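Local atomic coordinates of acyl-CoA dehydrogenase (Thermus thermophilus, PDB entry 2Z1Q), a protein that binds FAD and probably catalyses the 2,3-dehydrogenation of saturated acyl-CoA thioesters, passing the electrons to an acceptor. Residues G111-S115 with I116-P120; L246-I249 with G250-H253; R389-R392 with I393-I396. One frame throughout, in Å; residues are numbered along the deposited sequence.

Interaction 1: residues G111-S115 with I116-P120; sequences GAHTS and IGTLP
Over one face of the H113 imidazole, close to the middle of the ring, sits the hydroxyl of T118, with OG1 4.2 Å above the ring plane. Both ring nitrogens are engaged outside this turn, ND1 with A144 N and NE2 with L137 O, and these two hydrogen bonds fix the rotation of the ring. The same T118 OG1 lies 3.0 Å from H113 O.

Here the helix widens into a pi-type turn, a classic local departure from alpha-helical spacing. G117 N bonds to A112 O at 2.7 Å, five residues back, nearly along the C=O axis. L119 N then bonds to S115 O at 2.9 Å, four residues back. S115 turns its hydroxyl back over its own helix: with OG set between the backbone N and the carbonyl carbon (chi1 65°), OG reaches G111 O at 2.6 Å from one face of that carbonyl, while S115 N comes to it from the other. I116 lays its longer branch along A112, CG1 packing tightly at 3.1 Å from A112 O and CD1 at 4.0 Å from A112 CB.

Helix 252-288 lies against I116, L119 and P120 through V259, V262 and I255, strand 144-147 adds Y146, and helix 134-139 covers T118 with L134 and L137; I116 itself touches FAD.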
loop_
_atom_site.group_PDB
_atom_site.type_symbol
_atom_site.label_atom_id
_atom_site.label_comp_id
_atom_site.label_asym_id
_atom_site.label_seq_id
_atom_site.Cartn_x
_atom_site.Cartn_y
_atom_site.Cartn_z
ATOM N N GLY B 111 15.582 -18.150 -3.063
ATOM C CA GLY B 111 16.132 -17.382 -1.959
ATOM C C GLY B 111 16.290 -18.143 -0.656
ATOM O O GLY B 111 17.346 -18.091 -0.024
ATOM N N ALA B 112 15.252 -18.855 -0.236
ATOM C CA ALA B 112 15.340 -19.590 1.013
ATOM C C ALA B 112 16.447 -20.653 0.912
ATOM O O ALA B 112 17.252 -20.823 1.818
ATOM C CB ALA B 112 14.000 -20.226 1.337
ATOM N N HIS B 113 16.488 -21.352 -0.210
ATOM C CA HIS B 113 17.507 -22.378 -0.429
ATOM C C HIS B 113 18.951 -21.814 -0.353
ATOM O O HIS B 113 19.712 -22.187 0.535
ATOM C CB HIS B 113 17.259 -23.031 -1.780
ATOM C CG HIS B 113 18.245 -24.101 -2.123
ATOM N ND1 HIS B 113 18.290 -25.317 -1.467
ATOM C CD2 HIS B 113 19.218 -24.144 -3.067
ATOM C CE1 HIS B 113 19.249 -26.056 -1.994
ATOM N NE2 HIS B 113 19.826 -25.371 -2.962
ATOM N N THR B 114 19.302 -20.901 -1.262
ATOM C CA THR B 114 20.661 -20.323 -1.295
ATOM C C THR B 114 21.106 -19.524 -0.064
ATOM O O THR B 114 22.312 -19.448 0.225
ATOM C CB THR B 114 20.860 -19.402 -2.539
ATOM O OG1 THR B 114 20.007 -18.259 -2.438
ATOM C CG2 THR B 114 20.536 -20.155 -3.826
ATOM N N SER B 115 20.168 -18.933 0.672
ATOM C CA SER B 115 20.559 -18.158 1.839
ATOM C C SER B 115 20.403 -18.933 3.146
ATOM O O SER B 115 21.316 -19.639 3.564
ATOM C CB SER B 115 19.781 -16.835 1.891
ATOM O OG SER B 115 18.390 -17.045 2.069
ATOM N N ILE B 116 19.254 -18.818 3.796
ATOM C CA ILE B 116 19.052 -19.527 5.052
ATOM C C ILE B 116 19.220 -21.046 4.954
ATOM O O ILE B 116 19.567 -21.699 5.929
ATOM C CB ILE B 116 17.670 -19.207 5.631
ATOM C CG1 ILE B 116 16.595 -19.424 4.559
ATOM C CG2 ILE B 116 17.665 -17.779 6.155
ATOM C CD1 ILE B 116 15.169 -19.121 5.022
ATOM N N GLY B 117 18.996 -21.610 3.779
ATOM C CA GLY B 117 19.123 -23.051 3.647
ATOM C C GLY B 117 20.532 -23.602 3.502
ATOM O O GLY B 117 20.854 -24.652 4.046
ATOM N N THR B 118 21.377 -22.885 2.770
ATOM C CA THR B 118 22.744 -23.332 2.539
ATOM C C THR B 118 23.779 -22.668 3.453
ATOM O O THR B 118 24.632 -23.351 4.015
ATOM C CB THR B 118 23.158 -23.106 1.051
ATOM O OG1 THR B 118 22.235 -23.771 0.180
ATOM C CG2 THR B 118 24.554 -23.662 0.793
ATOM N N LEU B 119 23.696 -21.346 3.608
ATOM C CA LEU B 119 24.652 -20.594 4.430
ATOM C C LEU B 119 24.961 -21.143 5.819
ATOM O O LEU B 119 26.096 -21.074 6.275
ATOM C CB LEU B 119 24.219 -19.130 4.558
ATOM C CG LEU B 119 24.867 -18.155 3.566
ATOM C CD1 LEU B 119 24.870 -18.749 2.185
ATOM C CD2 LEU B 119 24.118 -16.833 3.567
ATOM N N PRO B 120 23.951 -21.674 6.523
ATOM C CA PRO B 120 24.253 -22.202 7.853
ATOM C C PRO B 120 25.346 -23.274 7.760
ATOM O O PRO B 120 26.310 -23.251 8.531
ATOM C CB PRO B 120 22.906 -22.740 8.322
ATOM C CG PRO B 120 21.943 -21.776 7.673
ATOM C CD PRO B 120 22.497 -21.681 6.275
#

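Interaction 2: residues L246-I249 with G250-H253; sequences LGEI and GKGH
E248 and K251 start alike: in each, CG stands beside the backbone N and anti to the carbonyl carbon (chi1 -54° and -64°), and beyond CG both chains are extended, so the two run alongside each other in the same direction. Their aliphatic parts meet, K251 CD lying 3.9 Å from E248 CB, and the charged ends join in a salt bridge of 2.7 Å between K251 NZ and E248 OE1. The ammonium approaches this oxygen from above the carboxylate plane. The fit is tight: K251 CD is only 3.0 Å from E248 OE1.

Below the salt bridge the backbone forms a type II beta turn from E248 to K251, closed by K251 N to E248 O at 2.9 Å. G250 takes the third position of the turn with a positive phi, as is usual for glycine in a type II turn.

The turn connects strand 245-246 to helix 252-288, joining the sheet of the middle domain to the helices that follow. Its G250 N is bonded to T203 OG1, I249 packs on H201 and T203 of strand 201-208, and backbone bonds link L246 with A204 and G252 with F202.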
loop_
_atom_site.group_PDB
_atom_site.type_symbol
_atom_site.label_atom_id
_atom_site.label_comp_id
_atom_site.label_asym_id
_atom_site.label_seq_id
_atom_site.Cartn_x
_atom_site.Cartn_y
_atom_site.Cartn_z
ATOM N N LEU B 246 24.694 -28.433 14.345
ATOM C CA LEU B 246 25.287 -27.391 13.517
ATOM C C LEU B 246 25.851 -26.287 14.400
ATOM O O LEU B 246 25.104 -25.608 15.112
ATOM C CB LEU B 246 24.231 -26.800 12.576
ATOM C CG LEU B 246 24.721 -26.442 11.169
ATOM C CD1 LEU B 246 23.578 -25.855 10.358
ATOM C CD2 LEU B 246 25.876 -25.465 11.252
ATOM N N GLY B 247 27.167 -26.105 14.349
ATOM C CA GLY B 247 27.800 -25.085 15.161
ATOM C C GLY B 247 28.049 -25.569 16.574
ATOM O O GLY B 247 28.303 -26.756 16.792
ATOM N N GLU B 248 27.974 -24.654 17.536
ATOM C CA GLU B 248 28.198 -24.987 18.938
ATOM C C GLU B 248 26.903 -24.891 19.747
ATOM O O GLU B 248 26.088 -23.994 19.528
ATOM C CB GLU B 248 29.245 -24.048 19.548
ATOM C CG GLU B 248 30.561 -23.987 18.781
ATOM C CD GLU B 248 31.661 -23.278 19.559
ATOM O OE1 GLU B 248 31.506 -22.075 19.867
ATOM O OE2 GLU B 248 32.684 -23.927 19.866
ATOM N N ILE B 249 26.725 -25.810 20.691
ATOM C CA ILE B 249 25.531 -25.833 21.531
ATOM C C ILE B 249 25.395 -24.546 22.344
ATOM O O ILE B 249 26.312 -24.166 23.076
ATOM C CB ILE B 249 25.572 -27.028 22.495
ATOM C CG1 ILE B 249 25.820 -28.318 21.709
ATOM C CG2 ILE B 249 24.259 -27.138 23.247
ATOM C CD1 ILE B 249 26.046 -29.526 22.585
ATOM N N GLY B 250 24.251 -23.879 22.216
ATOM C CA GLY B 250 24.037 -22.640 22.941
ATOM C C GLY B 250 24.437 -21.422 22.127
ATOM O O GLY B 250 24.121 -20.291 22.486
ATOM N N LYS B 251 25.137 -21.644 21.024
ATOM C CA LYS B 251 25.555 -20.532 20.183
ATOM C C LYS B 251 24.844 -20.568 18.835
ATOM O O LYS B 251 25.405 -20.205 17.808
ATOM C CB LYS B 251 27.080 -20.550 20.003
ATOM C CG LYS B 251 27.850 -20.341 21.310
ATOM C CD LYS B 251 29.356 -20.474 21.099
ATOM C CE LYS B 251 30.113 -20.519 22.426
ATOM N NZ LYS B 251 31.570 -20.796 22.230
ATOM N N GLY B 252 23.592 -21.010 18.848
ATOM C CA GLY B 252 22.824 -21.062 17.620
ATOM C C GLY B 252 22.447 -19.669 17.156
ATOM O O GLY B 252 22.117 -19.465 15.988
ATOM N N HIS B 253 22.498 -18.698 18.064
ATOM C CA HIS B 253 22.153 -17.334 17.698
ATOM C C HIS B 253 23.108 -16.812 16.630
ATOM O O HIS B 253 22.703 -16.054 15.746
ATOM C CB HIS B 253 22.192 -16.418 18.921
ATOM C CG HIS B 253 23.557 -16.256 19.514
ATOM N ND1 HIS B 253 24.191 -17.263 20.209
ATOM C CD2 HIS B 253 24.415 -15.209 19.502
ATOM C CE1 HIS B 253 25.380 -16.841 20.599
ATOM N NE2 HIS B 253 25.541 -15.597 20.184
#

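Interaction 3: residues R389-R392 with I393-I396; sequences RDAR and INRI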
loop_
_atom_site.group_PDB
_atom_site.type_symbol
_atom_site.label_atom_id
_atom_site.label_comp_id
_atom_site.label_asym_id
_atom_site.label_seq_id
_atom_site.Cartn_x
_atom_site.Cartn_y
_atom_site.Cartn_z
ATOM N N ARG B 389 0.358 -8.249 -4.758
ATOM C CA ARG B 389 0.238 -9.180 -3.648
ATOM C C ARG B 389 1.587 -9.779 -3.212
ATOM O O ARG B 389 1.881 -9.829 -2.010
ATOM C CB ARG B 389 -0.777 -10.281 -3.977
ATOM C CG ARG B 389 -2.241 -9.803 -3.916
ATOM C CD ARG B 389 -3.259 -10.922 -4.175
ATOM N NE ARG B 389 -3.179 -11.354 -5.563
ATOM C CZ ARG B 389 -2.530 -12.441 -5.975
ATOM N NH1 ARG B 389 -1.915 -13.248 -5.111
ATOM N NH2 ARG B 389 -2.437 -12.693 -7.266
ATOM N N ASP B 390 2.406 -10.188 -4.187
ATOM C CA ASP B 390 3.721 -10.771 -3.896
ATOM C C ASP B 390 4.634 -9.803 -3.140
ATOM O O ASP B 390 5.478 -10.218 -2.342
ATOM C CB ASP B 390 4.441 -11.173 -5.197
ATOM C CG ASP B 390 3.763 -12.327 -5.931
ATOM O OD1 ASP B 390 2.782 -12.899 -5.396
ATOM O OD2 ASP B 390 4.218 -12.663 -7.049
ATOM N N ALA B 391 4.472 -8.513 -3.407
ATOM C CA ALA B 391 5.333 -7.514 -2.778
ATOM C C ALA B 391 5.150 -7.345 -1.284
ATOM O O ALA B 391 6.116 -7.173 -0.546
ATOM C CB ALA B 391 5.137 -6.175 -3.455
ATOM N N ARG B 392 3.894 -7.390 -0.864
ATOM C CA ARG B 392 3.508 -7.190 0.529
ATOM C C ARG B 392 4.364 -7.925 1.583
ATOM O O ARG B 392 4.655 -7.369 2.651
ATOM C CB ARG B 392 2.023 -7.567 0.697
ATOM C CG ARG B 392 1.234 -6.625 1.600
ATOM C CD ARG B 392 2.063 -6.322 2.795
ATOM N NE ARG B 392 1.671 -5.188 3.608
ATOM C CZ ARG B 392 2.439 -4.769 4.605
ATOM N NH1 ARG B 392 2.089 -3.736 5.362
ATOM N NH2 ARG B 392 3.590 -5.386 4.813
ATOM N N ILE B 393 4.774 -9.154 1.293
ATOM C CA ILE B 393 5.564 -9.929 2.257
ATOM C C ILE B 393 6.953 -9.350 2.550
ATOM O O ILE B 393 7.495 -9.527 3.641
ATOM C CB ILE B 393 5.713 -11.402 1.772
ATOM C CG1 ILE B 393 6.229 -12.286 2.912
ATOM C CG2 ILE B 393 6.660 -11.471 0.578
ATOM C CD1 ILE B 393 5.323 -12.307 4.140
ATOM N N ASN B 394 7.516 -8.622 1.597
ATOM C CA ASN B 394 8.851 -8.068 1.769
ATOM C C ASN B 394 9.157 -7.184 2.964
ATOM O O ASN B 394 10.261 -7.248 3.495
ATOM C CB ASN B 394 9.269 -7.399 0.471
ATOM C CG ASN B 394 9.401 -8.406 -0.638
ATOM O OD1 ASN B 394 10.105 -9.406 -0.486
ATOM N ND2 ASN B 394 8.710 -8.176 -1.744
ATOM N N ARG B 395 8.191 -6.386 3.405
ATOM C CA ARG B 395 8.390 -5.520 4.565
ATOM C C ARG B 395 8.366 -6.332 5.863
ATOM O O ARG B 395 8.542 -5.787 6.957
ATOM C CB ARG B 395 7.312 -4.435 4.590
ATOM C CG ARG B 395 7.442 -3.414 3.457
ATOM C CD ARG B 395 6.073 -2.831 3.079
ATOM N NE ARG B 395 5.447 -2.089 4.171
ATOM C CZ ARG B 395 4.189 -1.658 4.155
ATOM N NH1 ARG B 395 3.410 -1.886 3.113
ATOM N NH2 ARG B 395 3.706 -0.994 5.196
ATOM N N ILE B 396 8.150 -7.639 5.738
ATOM C CA ILE B 396 8.120 -8.528 6.903
ATOM C C ILE B 396 9.339 -9.452 6.936
ATOM O O ILE B 396 9.938 -9.650 8.001
ATOM C CB ILE B 396 6.825 -9.342 6.906
ATOM C CG1 ILE B 396 5.661 -8.366 7.017
ATOM C CG2 ILE B 396 6.800 -10.347 8.061
ATOM C CD1 ILE B 396 4.338 -9.012 6.945
HETATM O O HOH W 1 8.018 -9.146 -4.470
#
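As the segment 389-392 runs on into 393-396, the backbone is drawn together by three-residue steps. N394 N bonds to A391 O at 2.9 Å, and I396 N repeats the pattern on I393 O, also at 2.9 Å. Two successive three-residue turns thus follow the helix.

The guanidinium groups of R392 and R395 lie flat on each other, centres 3.6 Å apart and planes 21° from parallel. A bend at chi2 of R392 (-43°) and another at chi3 of R395 (63°) swing the two chains across one another until the groups overlap, each with an NH1 over a face of the other, offset toward the rim. R392 NH1 comes within 3.2 Å of R395 NH2, an approach of like charges probably balanced by D367 of the second subunit, which forms a salt bridge with NH1 of both arginines; D363 of the same chain also pairs with R395 NH1. Elsewhere on the turn, I393 CG2 rests 3.4 Å from D390 O. A water accepts a hydrogen bond from N394 ND2 at 3.0 Å and gives a weak one to D390 O.

The end of helix 383-392 and the turn after it pack on helix 348-372, through A391 on L362 and V366 and N394 on S359 and L362. The second subunit also meets it, its Q371 bonding to R392 NH2 and R395 O, making this corner part of the dimer interface; I393 touches FAD.

Overall arrangement
Interactions 1 and 3 both reach the cofactor, I116 and I393 each bringing a side chain to about 3 Å from a bound FAD, though their centres are about 19 Å apart and their nearest atoms about 10 Å. Interaction 2 stands farther off, the nearest atoms of G252 and FAD about 13 Å apart, and lies at the surface. Yet it touches interaction 1 directly, P120 O meeting L246 CD2 at 3.5 Å, with centres about 17 Å apart. Interactions 2 and 3 do not touch, their centres about 30 Å apart; among the three, interaction 3 alone meets the second subunit.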